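Local coordinates for D,D-dipeptidase/D,D-carboxypeptidase (Enterococcus faecalis, PDB 4MUQ), which is a zinc-dependent D,D-peptidase of vancomycin resistance that probably cleaves the D-Ala-D-Ala dipeptide and removes D-Ala from peptidoglycan precursors, at residues A[190-203]-A[214-228]. Residues are numbered along the deposited sequence; the frame is centred on the assembly and turned at random.
Sequences YTQFIKAYLEDNKY and EIYYVPAKDDKTLIK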
ATOM      1  N   TYR A 190      -8.379   7.932  -3.107  1.00 12.15           N
ATOM      2  CA  TYR A 190      -8.441   6.992  -4.222  1.00 12.16           C
ATOM      3  C   TYR A 190      -9.544   5.952  -4.006  1.00 12.47           C
ATOM      4  O   TYR A 190     -10.243   5.566  -4.944  1.00 12.65           O
ATOM      5  CB  TYR A 190      -7.088   6.309  -4.439  1.00 11.73           C
ATOM      6  CG  TYR A 190      -7.053   5.452  -5.684  1.00 10.70           C
ATOM      7  CD1 TYR A 190      -7.239   6.012  -6.935  1.00 13.08           C
ATOM      8  CD2 TYR A 190      -6.833   4.076  -5.607  1.00 11.45           C
ATOM      9  CE1 TYR A 190      -7.218   5.236  -8.083  1.00 14.61           C
ATOM     10  CE2 TYR A 190      -6.799   3.289  -6.758  1.00 12.01           C
ATOM     11  CZ  TYR A 190      -6.994   3.883  -7.989  1.00 13.36           C
ATOM     12  OH  TYR A 190      -6.963   3.135  -9.149  1.00 15.89           O
ATOM     13  N   THR A 191      -9.705   5.515  -2.763  1.00 11.85           N
ATOM     14  CA  THR A 191     -10.718   4.512  -2.438  1.00 10.98           C
ATOM     15  C   THR A 191     -12.123   5.040  -2.761  1.00 11.80           C
ATOM     16  O   THR A 191     -12.970   4.315  -3.306  1.00 13.78           O
ATOM     17  CB  THR A 191     -10.586   4.089  -0.960  1.00  9.57           C
ATOM     18  OG1 THR A 191      -9.259   3.596  -0.732  1.00 11.25           O
ATOM     19  CG2 THR A 191     -11.550   2.977  -0.601  1.00 12.49           C
ATOM     20  N   GLN A 192     -12.375   6.307  -2.441  1.00 11.78           N
ATOM     21  CA  GLN A 192     -13.637   6.932  -2.831  1.00 13.13           C
ATOM     22  C   GLN A 192     -13.730   7.187  -4.342  1.00 14.79           C
ATOM     23  O   GLN A 192     -14.739   6.887  -4.968  1.00 16.12           O
ATOM     24  CB  GLN A 192     -13.874   8.230  -2.048  1.00 14.41           C
ATOM     25  CG  GLN A 192     -15.176   8.957  -2.421  1.00 15.54           C
ATOM     26  CD  GLN A 192     -16.415   8.162  -2.052  1.00 16.70           C
ATOM     27  OE1 GLN A 192     -16.517   7.628  -0.937  1.00 18.06           O
ATOM     28  NE2 GLN A 192     -17.365   8.081  -2.975  1.00 17.97           N
ATOM     29  N   PHE A 193     -12.649   7.709  -4.910  1.00 15.41           N
ATOM     30  CA  PHE A 193     -12.608   8.103  -6.317  1.00 16.07           C
ATOM     31  C   PHE A 193     -13.020   6.963  -7.237  1.00 15.78           C
ATOM     32  O   PHE A 193     -13.857   7.136  -8.123  1.00 17.55           O
ATOM     33  CB  PHE A 193     -11.178   8.546  -6.648  1.00 16.64           C
ATOM     34  CG  PHE A 193     -10.906   8.738  -8.124  1.00 15.19           C
ATOM     35  CD1 PHE A 193     -11.230   9.923  -8.759  1.00 19.70           C
ATOM     36  CD2 PHE A 193     -10.233   7.755  -8.846  1.00 17.20           C
ATOM     37  CE1 PHE A 193     -10.948  10.101 -10.108  1.00 22.85           C
ATOM     38  CE2 PHE A 193      -9.942   7.929 -10.182  1.00 23.52           C
ATOM     39  CZ  PHE A 193     -10.300   9.100 -10.811  1.00 21.85           C
ATOM     40  N   ILE A 194     -12.431   5.790  -7.019  1.00 16.55           N
ATOM     41  CA  ILE A 194     -12.660   4.681  -7.939  1.00 16.88           C
ATOM     42  C   ILE A 194     -14.104   4.151  -7.912  1.00 19.17           C
ATOM     43  O   ILE A 194     -14.565   3.541  -8.878  1.00 18.67           O
ATOM     44  CB  ILE A 194     -11.627   3.548  -7.737  1.00 20.41           C
ATOM     45  CG1 ILE A 194     -11.506   2.713  -9.012  1.00 24.54           C
ATOM     46  CG2 ILE A 194     -11.986   2.701  -6.536  1.00 20.71           C
ATOM     47  CD1 ILE A 194     -10.945   3.492 -10.186  1.00 26.59           C
ATOM     48  N   LYS A 195     -14.832   4.413  -6.830  1.00 16.38           N
ATOM     49  CA  LYS A 195     -16.225   3.970  -6.757  1.00 19.67           C
ATOM     50  C   LYS A 195     -17.121   4.693  -7.765  1.00 22.39           C
ATOM     51  O   LYS A 195     -18.247   4.279  -7.998  1.00 21.87           O
ATOM     52  CB  LYS A 195     -16.760   4.087  -5.321  1.00 24.37           C
ATOM     53  CG  LYS A 195     -16.050   3.147  -4.334  1.00 18.94           C
ATOM     54  CD  LYS A 195     -16.443   3.388  -2.885  1.00 33.46           C
ATOM     55  CE  LYS A 195     -17.880   3.018  -2.623  1.00 43.95           C
ATOM     56  NZ  LYS A 195     -18.218   3.157  -1.180  1.00 37.37           N
ATOM     57  N   ALA A 196     -16.604   5.751  -8.387  1.00 18.63           N
ATOM     58  CA  ALA A 196     -17.331   6.465  -9.434  1.00 19.37           C
ATOM     59  C   ALA A 196     -17.268   5.732 -10.766  1.00 22.16           C
ATOM     60  O   ALA A 196     -17.982   6.087 -11.706  1.00 25.03           O
ATOM     61  CB  ALA A 196     -16.784   7.874  -9.589  1.00 23.94           C
ATOM     62  N   TYR A 197     -16.400   4.730 -10.851  1.00 19.49           N
ATOM     63  CA  TYR A 197     -16.204   3.974 -12.085  1.00 20.85           C
ATOM     64  C   TYR A 197     -16.652   2.521 -11.934  1.00 21.43           C
ATOM     65  O   TYR A 197     -15.904   1.678 -11.447  1.00 22.19           O
ATOM     66  CB  TYR A 197     -14.736   4.031 -12.513  1.00 19.41           C
ATOM     67  CG  TYR A 197     -14.269   5.425 -12.857  1.00 21.54           C
ATOM     68  CD1 TYR A 197     -14.438   5.939 -14.137  1.00 22.99           C
ATOM     69  CD2 TYR A 197     -13.679   6.236 -11.901  1.00 20.36           C
ATOM     70  CE1 TYR A 197     -14.025   7.216 -14.453  1.00 26.27           C
ATOM     71  CE2 TYR A 197     -13.273   7.518 -12.210  1.00 21.09           C
ATOM     72  CZ  TYR A 197     -13.438   7.996 -13.490  1.00 23.47           C
ATOM     73  OH  TYR A 197     -13.025   9.272 -13.796  1.00 26.61           O
ATOM     74  N   LEU A 198     -17.879   2.233 -12.351  1.00 24.30           N
ATOM     75  CA  LEU A 198     -18.414   0.876 -12.275  1.00 23.57           C
ATOM     76  C   LEU A 198     -18.112   0.130 -13.569  1.00 24.20           C
ATOM     77  O   LEU A 198     -17.487   0.683 -14.469  1.00 25.25           O
ATOM     78  CB  LEU A 198     -19.915   0.922 -12.025  1.00 24.45           C
ATOM     79  CG  LEU A 198     -20.281   1.848 -10.868  1.00 24.57           C
ATOM     80  CD1 LEU A 198     -21.783   1.956 -10.733  1.00 31.86           C
ATOM     81  CD2 LEU A 198     -19.669   1.328  -9.587  1.00 26.09           C
ATOM     82  N   GLU A 199     -18.547  -1.121 -13.670  1.00 26.95           N
ATOM     83  CA  GLU A 199     -18.189  -1.929 -14.834  1.00 25.80           C
ATOM     84  C   GLU A 199     -18.677  -1.332 -16.150  1.00 28.09           C
ATOM     85  O   GLU A 199     -18.055  -1.517 -17.199  1.00 29.94           O
ATOM     86  CB  GLU A 199     -18.702  -3.356 -14.688  1.00 35.07           C
ATOM     87  CG  GLU A 199     -18.213  -4.280 -15.785  1.00 34.55           C
ATOM     88  CD  GLU A 199     -18.770  -5.673 -15.649  1.00 52.32           C
ATOM     89  OE1 GLU A 199     -19.371  -5.959 -14.593  1.00 59.05           O
ATOM     90  OE2 GLU A 199     -18.607  -6.474 -16.593  1.00 54.16           O
ATOM     91  N   ASP A 200     -19.779  -0.596 -16.088  1.00 33.16           N
ATOM     92  CA  ASP A 200     -20.343  -0.010 -17.295  1.00 32.37           C
ATOM     93  C   ASP A 200     -19.827   1.404 -17.560  1.00 31.91           C
ATOM     94  O   ASP A 200     -20.205   2.036 -18.544  1.00 34.34           O
ATOM     95  CB  ASP A 200     -21.870  -0.068 -17.263  1.00 37.82           C
ATOM     96  CG  ASP A 200     -22.396  -1.493 -17.339  1.00 54.77           C
ATOM     97  OD1 ASP A 200     -21.712  -2.349 -17.941  1.00 56.01           O
ATOM     98  OD2 ASP A 200     -23.491  -1.758 -16.798  1.00 62.48           O
ATOM     99  N   ASN A 201     -18.957   1.893 -16.679  1.00 32.18           N
ATOM    100  CA  ASN A 201     -18.173   3.095 -16.958  1.00 28.23           C
ATOM    101  C   ASN A 201     -16.787   2.978 -16.326  1.00 25.21           C
ATOM    102  O   ASN A 201     -16.456   3.652 -15.347  1.00 27.55           O
ATOM    103  CB  ASN A 201     -18.901   4.388 -16.548  1.00 32.39           C
ATOM    104  CG  ASN A 201     -19.083   4.523 -15.042  1.00 38.27           C
ATOM    105  OD1 ASN A 201     -19.522   3.592 -14.364  1.00 34.19           O
ATOM    106  ND2 ASN A 201     -18.733   5.693 -14.511  1.00 31.26           N
ATOM    107  N   LYS A 202     -15.983   2.085 -16.894  1.00 27.18           N
ATOM    108  CA  LYS A 202     -14.656   1.788 -16.372  1.00 22.98           C
ATOM    109  C   LYS A 202     -13.721   2.985 -16.477  1.00 22.13           C
ATOM    110  O   LYS A 202     -13.893   3.849 -17.339  1.00 24.01           O
ATOM    111  CB  LYS A 202     -14.051   0.609 -17.132  1.00 26.12           C
ATOM    112  CG  LYS A 202     -14.847  -0.680 -17.050  1.00 25.33           C
ATOM    113  CD  LYS A 202     -14.103  -1.824 -17.740  1.00 35.04           C
ATOM    114  CE  LYS A 202     -14.890  -3.127 -17.675  1.00 34.31           C
ATOM    115  NZ  LYS A 202     -15.737  -3.339 -18.873  1.00 38.21           N
ATOM    116  N   TYR A 203     -12.734   3.028 -15.589  1.00 20.11           N
ATOM    117  CA  TYR A 203     -11.658   4.010 -15.675  1.00 19.24           C
ATOM    118  C   TYR A 203     -10.617   3.506 -16.668  1.00 20.33           C
ATOM    119  O   TYR A 203     -10.235   2.335 -16.628  1.00 23.65           O
ATOM    120  CB  TYR A 203     -11.007   4.226 -14.296  1.00 17.76           C
ATOM    121  CG  TYR A 203      -9.896   5.259 -14.307  1.00 17.43           C
ATOM    122  CD1 TYR A 203     -10.172   6.608 -14.099  1.00 32.21           C
ATOM    123  CD2 TYR A 203      -8.579   4.892 -14.552  1.00 19.17           C
ATOM    124  CE1 TYR A 203      -9.165   7.555 -14.117  1.00 29.01           C
ATOM    125  CE2 TYR A 203      -7.560   5.839 -14.579  1.00 19.73           C
ATOM    126  CZ  TYR A 203      -7.861   7.161 -14.354  1.00 21.35           C
ATOM    127  OH  TYR A 203      -6.854   8.101 -14.383  1.00 29.13           O
ATOM    128  N   GLU A 214      -7.760  -1.015 -17.743  1.00 22.35           N
ATOM    129  CA  GLU A 214      -9.047  -0.543 -17.251  1.00 21.41           C
ATOM    130  C   GLU A 214      -9.226  -0.930 -15.798  1.00 21.65           C
ATOM    131  O   GLU A 214      -8.792  -2.006 -15.373  1.00 22.17           O
ATOM    132  CB  GLU A 214     -10.195  -1.110 -18.079  1.00 23.67           C
ATOM    133  CG  GLU A 214     -10.286  -0.526 -19.473  1.00 26.42           C
ATOM    134  CD  GLU A 214     -11.551  -0.943 -20.188  1.00 34.19           C
ATOM    135  OE1 GLU A 214     -11.661  -2.133 -20.548  1.00 40.02           O
ATOM    136  OE2 GLU A 214     -12.435  -0.081 -20.385  1.00 45.82           O
ATOM    137  N   ILE A 215      -9.852  -0.042 -15.034  1.00 19.71           N
ATOM    138  CA  ILE A 215     -10.073  -0.255 -13.608  1.00 18.10           C
ATOM    139  C   ILE A 215     -11.525   0.074 -13.280  1.00 19.36           C
ATOM    140  O   ILE A 215     -12.076   1.063 -13.781  1.00 18.32           O
ATOM    141  CB  ILE A 215      -9.174   0.660 -12.779  1.00 18.40           C
ATOM    142  CG1 ILE A 215      -7.711   0.418 -13.134  1.00 20.74           C
ATOM    143  CG2 ILE A 215      -9.365   0.407 -11.291  1.00 17.94           C
ATOM    144  CD1 ILE A 215      -6.783   1.435 -12.541  1.00 24.25           C
ATOM    145  N   TYR A 216     -12.154  -0.760 -12.459  1.00 18.70           N
ATOM    146  CA  TYR A 216     -13.521  -0.479 -12.034  1.00 17.95           C
ATOM    147  C   TYR A 216     -13.835  -1.062 -10.665  1.00 17.51           C
ATOM    148  O   TYR A 216     -13.160  -1.980 -10.186  1.00 17.17           O
ATOM    149  CB  TYR A 216     -14.558  -0.916 -13.089  1.00 19.62           C
ATOM    150  CG  TYR A 216     -14.593  -2.393 -13.417  1.00 19.30           C
ATOM    151  CD1 TYR A 216     -15.547  -3.230 -12.843  1.00 22.68           C
ATOM    152  CD2 TYR A 216     -13.690  -2.947 -14.316  1.00 22.78           C
ATOM    153  CE1 TYR A 216     -15.593  -4.575 -13.153  1.00 24.41           C
ATOM    154  CE2 TYR A 216     -13.728  -4.292 -14.632  1.00 25.73           C
ATOM    155  CZ  TYR A 216     -14.683  -5.101 -14.044  1.00 26.26           C
ATOM    156  OH  TYR A 216     -14.729  -6.441 -14.354  1.00 32.09           O
ATOM    157  N   TYR A 217     -14.863  -0.500 -10.042  1.00 18.32           N
ATOM    158  CA  TYR A 217     -15.310  -0.910  -8.724  1.00 19.20           C
ATOM    159  C   TYR A 217     -16.541  -1.797  -8.840  1.00 19.59           C
ATOM    160  O   TYR A 217     -17.395  -1.571  -9.696  1.00 20.26           O
ATOM    161  CB  TYR A 217     -15.645   0.333  -7.899  1.00 18.44           C
ATOM    162  CG  TYR A 217     -16.329   0.043  -6.585  1.00 16.45           C
ATOM    163  CD1 TYR A 217     -15.607  -0.406  -5.483  1.00 15.25           C
ATOM    164  CD2 TYR A 217     -17.695   0.232  -6.442  1.00 19.83           C
ATOM    165  CE1 TYR A 217     -16.235  -0.662  -4.285  1.00 18.32           C
ATOM    166  CE2 TYR A 217     -18.327  -0.025  -5.247  1.00 20.01           C
ATOM    167  CZ  TYR A 217     -17.587  -0.472  -4.170  1.00 20.48           C
ATOM    168  OH  TYR A 217     -18.226  -0.724  -2.977  1.00 21.04           O
ATOM    169  N   VAL A 218     -16.610  -2.811  -7.980  1.00 18.26           N
ATOM    170  CA  VAL A 218     -17.758  -3.701  -7.887  1.00 18.81           C
ATOM    171  C   VAL A 218     -18.179  -3.775  -6.425  1.00 19.84           C
ATOM    172  O   VAL A 218     -17.412  -4.236  -5.585  1.00 18.64           O
ATOM    173  CB  VAL A 218     -17.411  -5.124  -8.375  1.00 22.46           C
ATOM    174  CG1 VAL A 218     -18.615  -6.046  -8.241  1.00 24.05           C
ATOM    175  CG2 VAL A 218     -16.923  -5.098  -9.816  1.00 23.96           C
ATOM    176  N   PRO A 219     -19.388  -3.305  -6.098  1.00 20.72           N
ATOM    177  CA  PRO A 219     -19.830  -3.398  -4.700  1.00 22.76           C
ATOM    178  C   PRO A 219     -20.048  -4.849  -4.259  1.00 21.20           C
ATOM    179  O   PRO A 219     -20.549  -5.669  -5.031  1.00 24.29           O
ATOM    180  CB  PRO A 219     -21.172  -2.657  -4.716  1.00 25.98           C
ATOM    181  CG  PRO A 219     -21.676  -2.815  -6.124  1.00 27.11           C
ATOM    182  CD  PRO A 219     -20.434  -2.748  -6.977  1.00 21.27           C
ATOM    183  N   ALA A 220     -19.687  -5.165  -3.022  1.00 21.71           N
ATOM    184  CA  ALA A 220     -19.885  -6.515  -2.511  1.00 21.77           C
ATOM    185  C   ALA A 220     -21.343  -6.767  -2.165  1.00 26.96           C
ATOM    186  O   ALA A 220     -22.002  -5.930  -1.543  1.00 31.89           O
ATOM    187  CB  ALA A 220     -19.011  -6.759  -1.293  1.00 22.29           C
ATOM    188  N   LYS A 221     -21.848  -7.923  -2.579  1.00 27.96           N
ATOM    189  CA  LYS A 221     -23.161  -8.358  -2.134  1.00 30.61           C
ATOM    190  C   LYS A 221     -23.021  -9.020  -0.769  1.00 37.50           C
ATOM    191  O   LYS A 221     -21.912  -9.344  -0.347  1.00 34.91           O
ATOM    192  CB  LYS A 221     -23.791  -9.304  -3.154  1.00 34.84           C
ATOM    193  CG  LYS A 221     -24.196  -8.604  -4.445  1.00 38.61           C
ATOM    194  CD  LYS A 221     -24.937  -9.536  -5.387  1.00 41.76           C
ATOM    195  CE  LYS A 221     -25.667  -8.748  -6.463  1.00 52.90           C
ATOM    196  NZ  LYS A 221     -24.831  -7.628  -6.985  1.00 54.07           N
ATOM    197  N   ASP A 222     -24.138  -9.203  -0.071  1.00 37.86           N
ATOM    198  CA  ASP A 222     -24.104  -9.780   1.271  1.00 52.20           C
ATOM    199  C   ASP A 222     -23.502 -11.188   1.301  1.00 49.75           C
ATOM    200  O   ASP A 222     -22.952 -11.617   2.319  1.00 51.71           O
ATOM    201  CB  ASP A 222     -25.504  -9.794   1.888  1.00 48.89           C
ATOM    202  CG  ASP A 222     -25.995  -8.404   2.254  1.00 52.89           C
ATOM    203  OD1 ASP A 222     -25.153  -7.490   2.404  1.00 56.12           O
ATOM    204  OD2 ASP A 222     -27.226  -8.231   2.401  1.00 59.65           O
ATOM    205  N   ASP A 223     -23.599 -11.895   0.180  1.00 52.97           N
ATOM    206  CA  ASP A 223     -23.129 -13.272   0.091  1.00 54.75           C
ATOM    207  C   ASP A 223     -22.033 -13.430  -0.965  1.00 52.49           C
ATOM    208  O   ASP A 223     -20.857 -13.175  -0.697  1.00 56.91           O
ATOM    209  CB  ASP A 223     -24.306 -14.198  -0.223  1.00 57.60           C
ATOM    210  CG  ASP A 223     -23.899 -15.651  -0.304  1.00 63.73           C
ATOM    211  OD1 ASP A 223     -22.900 -16.029   0.345  1.00 70.51           O
ATOM    212  OD2 ASP A 223     -24.579 -16.413  -1.025  1.00 67.27           O
ATOM    213  N   LYS A 224     -22.426 -13.860  -2.161  1.00 47.58           N
ATOM    214  CA  LYS A 224     -21.489 -14.023  -3.266  1.00 41.35           C
ATOM    215  C   LYS A 224     -21.583 -12.859  -4.242  1.00 32.78           C
ATOM    216  O   LYS A 224     -22.674 -12.471  -4.662  1.00 38.84           O
ATOM    217  CB  LYS A 224     -21.748 -15.337  -4.008  1.00 51.26           C
ATOM    218  CG  LYS A 224     -21.132 -16.561  -3.349  1.00 57.37           C
ATOM    219  CD  LYS A 224     -21.751 -17.842  -3.876  1.00 56.43           C
ATOM    220  CE  LYS A 224     -21.164 -19.057  -3.170  1.00 65.51           C
ATOM    221  NZ  LYS A 224     -21.476 -19.073  -1.710  1.00 65.15           N
ATOM    222  N   THR A 225     -20.429 -12.318  -4.606  1.00 30.00           N
ATOM    223  CA  THR A 225     -20.350 -11.245  -5.581  1.00 30.61           C
ATOM    224  C   THR A 225     -19.869 -11.852  -6.891  1.00 29.28           C
ATOM    225  O   THR A 225     -18.914 -12.630  -6.905  1.00 31.22           O
ATOM    226  CB  THR A 225     -19.377 -10.148  -5.107  1.00 28.54           C
ATOM    227  OG1 THR A 225     -19.871  -9.579  -3.888  1.00 28.91           O
ATOM    228  CG2 THR A 225     -19.240  -9.044  -6.145  1.00 27.58           C
ATOM    229  N   LEU A 226     -20.539 -11.516  -7.986  1.00 30.56           N
ATOM    230  CA  LEU A 226     -20.165 -12.055  -9.285  1.00 31.74           C
ATOM    231  C   LEU A 226     -19.492 -11.000 -10.152  1.00 34.25           C
ATOM    232  O   LEU A 226     -20.023  -9.907 -10.349  1.00 36.33           O
ATOM    233  CB  LEU A 226     -21.388 -12.627  -9.989  1.00 35.31           C
ATOM    234  CG  LEU A 226     -22.094 -13.704  -9.172  1.00 37.62           C
ATOM    235  CD1 LEU A 226     -23.411 -14.080  -9.837  1.00 41.35           C
ATOM    236  CD2 LEU A 226     -21.202 -14.917  -9.028  1.00 38.06           C
ATOM    237  N   ILE A 227     -18.315 -11.346 -10.660  1.00 29.22           N
ATOM    238  CA  ILE A 227     -17.520 -10.456 -11.499  1.00 32.52           C
ATOM    239  C   ILE A 227     -17.214 -11.200 -12.790  1.00 32.73           C
ATOM    240  O   ILE A 227     -16.928 -12.399 -12.761  1.00 40.67           O
ATOM    241  CB  ILE A 227     -16.202 -10.072 -10.798  1.00 27.86           C
ATOM    242  CG1 ILE A 227     -16.491  -9.245  -9.543  1.00 27.73           C
ATOM    243  CG2 ILE A 227     -15.290  -9.292 -11.732  1.00 34.77           C
ATOM    244  CD1 ILE A 227     -15.247  -8.832  -8.775  1.00 29.28           C
ATOM    245  N   LYS A 228     -17.303 -10.520 -13.928  1.00 36.38           N
ATOM    246  CA  LYS A 228     -16.894 -11.162 -15.172  1.00 37.79           C
ATOM    247  C   LYS A 228     -15.624 -10.551 -15.770  1.00 34.55           C
ATOM    248  O   LYS A 228     -15.419  -9.336 -15.746  1.00 41.00           O
ATOM    249  CB  LYS A 228     -18.039 -11.240 -16.188  1.00 50.94           C
ATOM    250  CG  LYS A 228     -18.599  -9.913 -16.627  1.00 46.88           C
ATOM    251  CD  LYS A 228     -19.536 -10.125 -17.799  1.00 52.23           C
ATOM    252  CE  LYS A 228     -19.927  -8.811 -18.428  1.00 57.87           C
ATOM    253  NZ  LYS A 228     -18.741  -8.018 -18.855  1.00 64.28           N
TER
HETATM  254  O   HOH W   1     -19.526  -2.521 -11.145  1.00 22.06           O
HETATM  255  O   HOH W   2     -19.530  -7.452 -12.067  1.00 40.42           O
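Lys195 lays its aliphatic chain over one face of the Tyr217 ring, CG standing almost exactly above the centre, 3.6 Å from the ring centroid, in a CH-pi contact. Leu198 meets the same ring at its edge, where its CD2 lies 3.9 Å from Tyr217 CD2. The polar ends of Lys195 and Tyr217 both reach Asp243, Lys195 NZ through a salt bridge and Tyr217 OH through a hydrogen bond. Tyr217 N also donates a nearly straight bond (168°) to Tyr197 O, 2.8 Å away, and a water bridges Tyr217 O to Glu199 N. Beyond helix 187-194 the chain thus passes along strand 213-219 before joining it as an edge strand, 203-205, of a four-stranded antiparallel sheet; Tyr203 and Ile215 form a hydrogen-bonded pair there, linked by N-H...O bonds in both directions. Ile215 packs its CG2 against Ile194 CD1 at 3.6 Å, on the side of the sheet faced by helix 176-183. Tyr216 lies alongside the side chains of Glu199 and Lys202: Glu199 CG sits over one face of its ring, while Lys202 CE approaches Tyr216 CE2 obliquely at 3.5 Å. With CG anti to the backbone N (chi1 -173°) and the chain straight beyond, Glu199 carries its carboxylate past this ring to strand 224-230, where OE2 forms a salt bridge with Lys228 NZ at 2.7 Å and OE1 takes a hydrogen bond from a water that also donates to Leu226 O.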